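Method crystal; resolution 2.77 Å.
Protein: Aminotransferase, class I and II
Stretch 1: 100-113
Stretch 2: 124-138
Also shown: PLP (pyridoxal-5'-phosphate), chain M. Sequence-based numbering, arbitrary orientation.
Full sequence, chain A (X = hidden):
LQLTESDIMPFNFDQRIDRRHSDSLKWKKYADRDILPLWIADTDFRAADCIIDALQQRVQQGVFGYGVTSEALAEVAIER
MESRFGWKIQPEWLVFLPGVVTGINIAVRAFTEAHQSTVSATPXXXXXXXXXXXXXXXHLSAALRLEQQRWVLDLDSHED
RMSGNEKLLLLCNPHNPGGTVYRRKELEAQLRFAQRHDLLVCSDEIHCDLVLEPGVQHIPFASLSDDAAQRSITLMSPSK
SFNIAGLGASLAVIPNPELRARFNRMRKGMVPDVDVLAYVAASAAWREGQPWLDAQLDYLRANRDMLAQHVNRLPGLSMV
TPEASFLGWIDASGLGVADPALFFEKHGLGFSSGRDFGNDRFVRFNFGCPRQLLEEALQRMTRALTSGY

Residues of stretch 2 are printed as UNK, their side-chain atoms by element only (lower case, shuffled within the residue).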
# COMPACT_ATOMS: atom_id res chain seq x y z
N VAL A 100 2.04 6.25 -6.81
CA VAL A 100 2.69 7.54 -7.08
C VAL A 100 2.01 8.61 -6.24
O VAL A 100 2.66 9.57 -5.80
CB VAL A 100 2.64 7.88 -8.58
CG1 VAL A 100 3.37 9.19 -8.85
CG2 VAL A 100 3.24 6.75 -9.40
N VAL A 101 0.70 8.46 -6.01
CA VAL A 101 -0.04 9.45 -5.23
C VAL A 101 0.51 9.53 -3.81
O VAL A 101 0.61 10.61 -3.23
CB VAL A 101 -1.54 9.12 -5.25
CG1 VAL A 101 -2.32 10.12 -4.40
CG2 VAL A 101 -2.07 9.11 -6.67
N THR A 102 0.87 8.38 -3.24
CA THR A 102 1.46 8.38 -1.90
C THR A 102 2.81 9.09 -1.89
O THR A 102 3.16 9.73 -0.90
CB THR A 102 1.59 6.95 -1.37
OG1 THR A 102 2.21 6.98 -0.08
CG2 THR A 102 2.42 6.09 -2.32
N GLY A 103 3.58 8.99 -2.98
CA GLY A 103 4.84 9.71 -3.05
C GLY A 103 4.65 11.21 -3.11
O GLY A 103 5.49 11.96 -2.60
N ILE A 104 3.56 11.67 -3.71
CA ILE A 104 3.26 13.10 -3.73
C ILE A 104 2.91 13.60 -2.33
O ILE A 104 3.35 14.67 -1.91
CB ILE A 104 2.14 13.40 -4.74
CG1 ILE A 104 2.59 13.03 -6.16
CG2 ILE A 104 1.72 14.86 -4.67
CD1 ILE A 104 1.49 13.14 -7.20
N ASN A 105 2.11 12.82 -1.60
CA ASN A 105 1.69 13.24 -0.27
C ASN A 105 2.86 13.25 0.71
O ASN A 105 3.04 14.22 1.45
CB ASN A 105 0.57 12.33 0.24
CG ASN A 105 -0.77 12.65 -0.40
OD1 ASN A 105 -1.60 13.33 0.20
ND2 ASN A 105 -0.98 12.17 -1.62
N ILE A 106 3.67 12.19 0.72
CA ILE A 106 4.82 12.13 1.62
C ILE A 106 5.75 13.31 1.37
O ILE A 106 6.25 13.93 2.31
CB ILE A 106 5.56 10.79 1.46
CG1 ILE A 106 4.65 9.62 1.81
CG2 ILE A 106 6.79 10.77 2.36
CD1 ILE A 106 5.20 8.29 1.37
N ALA A 107 5.98 13.65 0.10
CA ALA A 107 6.87 14.76 -0.23
C ALA A 107 6.37 16.07 0.36
O ALA A 107 7.16 16.87 0.88
CB ALA A 107 7.02 14.88 -1.74
N VAL A 108 5.05 16.30 0.32
CA VAL A 108 4.51 17.55 0.85
C VAL A 108 4.58 17.56 2.37
O VAL A 108 4.91 18.58 2.98
CB VAL A 108 3.07 17.75 0.35
CG1 VAL A 108 2.45 18.99 0.97
CG2 VAL A 108 3.05 17.85 -1.17
N ARG A 109 4.29 16.42 3.01
CA ARG A 109 4.33 16.37 4.47
C ARG A 109 5.75 16.46 5.01
O ARG A 109 5.96 16.92 6.13
CB ARG A 109 3.67 15.08 4.97
CG ARG A 109 2.30 14.79 4.38
CD ARG A 109 1.17 15.26 5.27
NE ARG A 109 -0.13 15.00 4.66
CZ ARG A 109 -0.82 13.88 4.81
NH1 ARG A 109 -0.34 12.90 5.56
NH2 ARG A 109 -2.00 13.73 4.20
N ALA A 110 6.74 16.03 4.22
CA ALA A 110 8.12 15.94 4.69
C ALA A 110 8.98 17.13 4.28
O ALA A 110 9.92 17.47 5.01
CB ALA A 110 8.78 14.65 4.19
N PHE A 111 8.70 17.75 3.14
CA PHE A 111 9.53 18.83 2.62
C PHE A 111 8.88 20.20 2.79
O PHE A 111 9.36 21.18 2.20
CB PHE A 111 9.85 18.58 1.15
CG PHE A 111 10.53 17.26 0.90
CD1 PHE A 111 11.45 16.75 1.80
CD2 PHE A 111 10.23 16.52 -0.24
CE1 PHE A 111 12.07 15.54 1.57
CE2 PHE A 111 10.84 15.30 -0.47
CZ PHE A 111 11.76 14.81 0.44
N THR A 112 7.81 20.30 3.57
CA THR A 112 7.10 21.55 3.78
C THR A 112 6.66 21.64 5.23
O THR A 112 6.45 20.61 5.89
CB THR A 112 5.88 21.67 2.84
OG1 THR A 112 6.23 21.19 1.54
CG2 THR A 112 5.43 23.11 2.72
N GLU A 113 6.52 22.86 5.73
CA GLU A 113 6.04 23.12 7.07
C GLU A 113 4.77 23.96 7.00
O GLU A 113 4.34 24.39 5.93
CB GLU A 113 7.13 23.80 7.91
CG GLU A 113 8.20 22.84 8.38
CD GLU A 113 9.56 23.49 8.52
OE1 GLU A 113 9.66 24.71 8.28
OE2 GLU A 113 10.53 22.79 8.88
N UNK A 124 -3.81 20.52 -13.54
CA UNK A 124 -2.79 19.54 -13.17
C UNK A 124 -3.47 18.32 -12.56
O UNK A 124 -4.67 18.34 -12.27
c UNK A 124 -1.76 20.16 -12.21
c UNK A 124 -2.31 20.19 -10.79
c UNK A 124 0.67 20.05 -11.46
c UNK A 124 -0.43 19.41 -12.27
N UNK A 125 -2.70 17.25 -12.39
CA UNK A 125 -3.18 16.06 -11.70
C UNK A 125 -3.77 16.45 -10.35
O UNK A 125 -3.09 17.11 -9.55
c UNK A 125 -2.40 13.69 -11.02
c UNK A 125 -3.05 11.15 -10.09
o UNK A 125 -3.38 9.90 -9.62
c UNK A 125 -2.03 15.06 -11.54
c UNK A 125 -1.66 13.09 -10.02
c UNK A 125 -1.98 11.83 -9.55
c UNK A 125 -3.47 12.99 -11.56
c UNK A 125 -3.80 11.73 -11.10
N UNK A 126 -5.02 16.08 -10.06
CA UNK A 126 -5.73 16.63 -8.89
C UNK A 126 -4.97 16.47 -7.58
O UNK A 126 -4.98 17.40 -6.76
c UNK A 126 -5.91 15.29 -10.92
c UNK A 126 -7.28 15.51 -10.31
c UNK A 126 -7.05 15.84 -8.88
N UNK A 127 -4.32 15.32 -7.31
CA UNK A 127 -3.58 15.20 -6.04
C UNK A 127 -2.48 16.23 -5.85
O UNK A 127 -1.96 16.34 -4.73
c UNK A 127 -4.37 14.02 -8.01
c UNK A 127 -3.96 13.05 -6.94
c UNK A 127 -3.00 13.78 -6.11
N UNK A 128 -2.11 16.99 -6.88
CA UNK A 128 -1.02 17.96 -6.73
C UNK A 128 -1.42 19.11 -5.83
O UNK A 128 -0.60 19.60 -5.03
c UNK A 128 2.78 17.29 -9.36
c UNK A 128 0.49 17.62 -8.73
c UNK A 128 2.46 16.06 -9.89
c UNK A 128 1.16 15.61 -9.85
c UNK A 128 1.80 18.06 -8.78
c UNK A 128 -0.57 18.46 -8.10
c UNK A 128 0.18 16.38 -9.27
N UNK A 129 -2.66 19.58 -5.93
CA UNK A 129 -3.16 20.58 -5.00
C UNK A 129 -4.06 19.99 -3.93
O UNK A 129 -4.44 20.70 -2.99
c UNK A 129 -6.32 21.10 -6.15
c UNK A 129 -4.77 20.86 -7.95
c UNK A 129 -7.08 20.31 -8.28
c UNK A 129 -7.34 20.65 -6.97
c UNK A 129 -3.91 21.70 -5.75
c UNK A 129 -5.02 21.20 -6.64
c UNK A 129 -5.79 20.42 -8.77
N UNK A 130 -4.40 18.70 -4.03
CA UNK A 130 -5.13 18.03 -2.96
C UNK A 130 -4.22 17.65 -1.80
O UNK A 130 -4.66 17.64 -0.65
c UNK A 130 -7.36 16.88 -3.65
c UNK A 130 -5.84 16.79 -3.50
c UNK A 130 -7.93 15.56 -4.16
c UNK A 130 -7.76 18.02 -4.57
N UNK A 131 -2.95 17.33 -2.09
CA UNK A 131 -2.03 16.98 -1.01
C UNK A 131 -1.74 18.15 -0.09
O UNK A 131 -1.80 17.97 1.14
c UNK A 131 -0.75 16.38 -1.60
N UNK A 132 -1.43 19.36 -0.57
CA UNK A 132 -1.30 20.49 0.36
C UNK A 132 -2.60 20.81 1.08
O UNK A 132 -2.57 21.32 2.21
c UNK A 132 -0.29 21.01 -1.75
c UNK A 132 -0.87 21.66 -0.55
c UNK A 132 -1.09 19.77 -1.95
N UNK A 133 -3.74 20.52 0.46
CA UNK A 133 -5.03 20.75 1.10
C UNK A 133 -5.21 19.84 2.31
O UNK A 133 -5.68 20.29 3.37
c UNK A 133 -6.15 20.54 0.09
c UNK A 133 -8.55 20.75 -0.56
n UNK A 133 -10.93 20.96 -1.23
c UNK A 133 -7.53 20.96 0.56
c UNK A 133 -9.94 21.17 -0.13
N UNK A 134 -4.84 18.57 2.18
CA UNK A 134 -4.96 17.63 3.29
C UNK A 134 -3.85 17.79 4.32
O UNK A 134 -4.02 17.34 5.46
c UNK A 134 -4.97 16.19 2.77
c UNK A 134 -7.41 16.22 2.20
c UNK A 134 -5.95 14.38 1.34
c UNK A 134 -6.02 15.85 1.71
N UNK A 135 -2.74 18.40 3.95
CA UNK A 135 -1.62 18.61 4.85
C UNK A 135 -1.63 19.98 5.52
O UNK A 135 -0.69 20.30 6.25
c UNK A 135 -0.29 18.41 4.11
N UNK A 136 -2.66 20.79 5.28
CA UNK A 136 -2.71 22.11 5.86
C UNK A 136 -1.76 23.10 5.24
O UNK A 136 -1.28 24.02 5.92
N UNK A 137 -1.46 22.96 3.95
CA UNK A 137 -0.54 23.83 3.24
C UNK A 137 -1.31 24.61 2.17
O UNK A 137 -2.07 24.02 1.40
c UNK A 137 0.59 23.04 2.58
n UNK A 137 1.65 20.66 6.59
c UNK A 137 1.92 22.73 4.69
n UNK A 137 3.01 21.93 5.24
c UNK A 137 2.86 20.96 6.14
c UNK A 137 1.27 22.04 3.50
n UNK A 137 3.91 20.30 6.58
N UNK A 138 -1.11 25.92 2.14
CA UNK A 138 -1.68 26.72 1.06
C UNK A 138 -0.90 26.48 -0.23
O UNK A 138 0.28 26.12 -0.21
c UNK A 138 -0.30 28.86 1.52
n UNK A 138 1.11 29.57 3.36
c UNK A 138 0.43 28.56 2.82
o UNK A 138 0.37 27.45 3.35
c UNK A 138 -1.67 28.21 1.43
N1 PLP M . 0.69 10.63 -11.46
C2 PLP M . 0.00 11.11 -12.56
C2A PLP M . 0.34 12.46 -13.12
C3 PLP M . -0.99 10.34 -13.15
O3 PLP M . -1.67 10.82 -14.24
C4 PLP M . -1.30 9.09 -12.63
C4A PLP M . -2.24 8.18 -13.37
C5 PLP M . -0.61 8.61 -11.52
C6 PLP M . 0.38 9.39 -10.94
C5A PLP M . -0.95 7.25 -10.97
O4P PLP M . -0.57 7.14 -9.61
P PLP M . -1.09 5.89 -8.74
O1P PLP M . -2.59 5.74 -8.92
O2P PLP M . -0.78 6.11 -7.28
O3P PLP M . -0.39 4.64 -9.23

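Position 124 carries four carbons, forked at the first with one arm two carbons long, and is out of reach of stretch 1: Ile124. Position 125 has one carbon, then a six-carbon ring bearing an oxygen; the oxygen lies against Val101 and the ring edge against Ile104, hence Tyr125. Its OH lies 3.3 Å from Val101 CG2, and Val101 CG2 and Ile104 CD1 sit at the ring edge; PLP N1 lies over one face, 3.5 Å from Tyr125 CE2.

Position 126 shows three carbons closing a ring onto the backbone N, out of reach of stretch 1: Pro126. Position 127 shows the same ring, but pointing toward stretch 1 and touching Val101, hence Pro127; its CB is 4.1 Å from Val101 CG1. At 128, one carbon leads to a six-carbon ring without a heteroatom, which meets Ile104: Phe128. Its CA-to-CB bond points away, yet its CE1 comes within 3.6 Å of Ile104 CD1. Position 129 has the same atoms but no contact, and is Phe129. Four carbons forked at the second mark 130, likewise without contact, as Leu130.

Position 131 has a single carbon, touching Ile104, Asn105 and Val108, hence Ala131. This CB lies 4.2 Å from Ile104 CG2, 4.1 Å from Val108 CG2 and 3.6 Å from Asn105 OD1; a small side chain accompanies a CA-CA distance of 5.3 Å between Asn105 and Ala131. Three carbons at 132 again close onto N and touch Val108, giving Pro132, whose CG is 4.4 Å from Val108 CG1. With its N bonded into the ring, it has no hydrogen to donate to the preceding turn, and the helix kinks here.

Position 133 has four carbons in a row ending in nitrogen, exposed and without contact: Lys133. Position 134, four carbons forked at the second and touching Arg109, is Leu134. The lone carbon of 135 touches Val108 and Arg109, hence Ala135; its CB is 3.5 Å from Arg109 NE and 4.2 Å from Val108 CG1. Position 136 has no side-chain atoms: Gly136, whose phi of 73° suits a Schellman motif.

At 137, three carbons and a nitrogen lead to a carbon carrying two more nitrogens, one reaching the Thr112 carbonyl: Arg137. Its NH2 donates to Thr112 O at 2.7 Å and 167°. Its NE, 2.9 Å from Glu113 O, has too poor an angle for a hydrogen bond. Position 138 has three carbons, the third carrying oxygen and nitrogen: Gln138, without contact.

The helices cross at -43°. Ile104 and Val108 pack against Ala131, while Arg137 fastens the far end to the Thr112 carbonyl. Together the stretches bury 670 Å².

Stretch 2 (124-138) IYPPFFLAPKLAGRQ
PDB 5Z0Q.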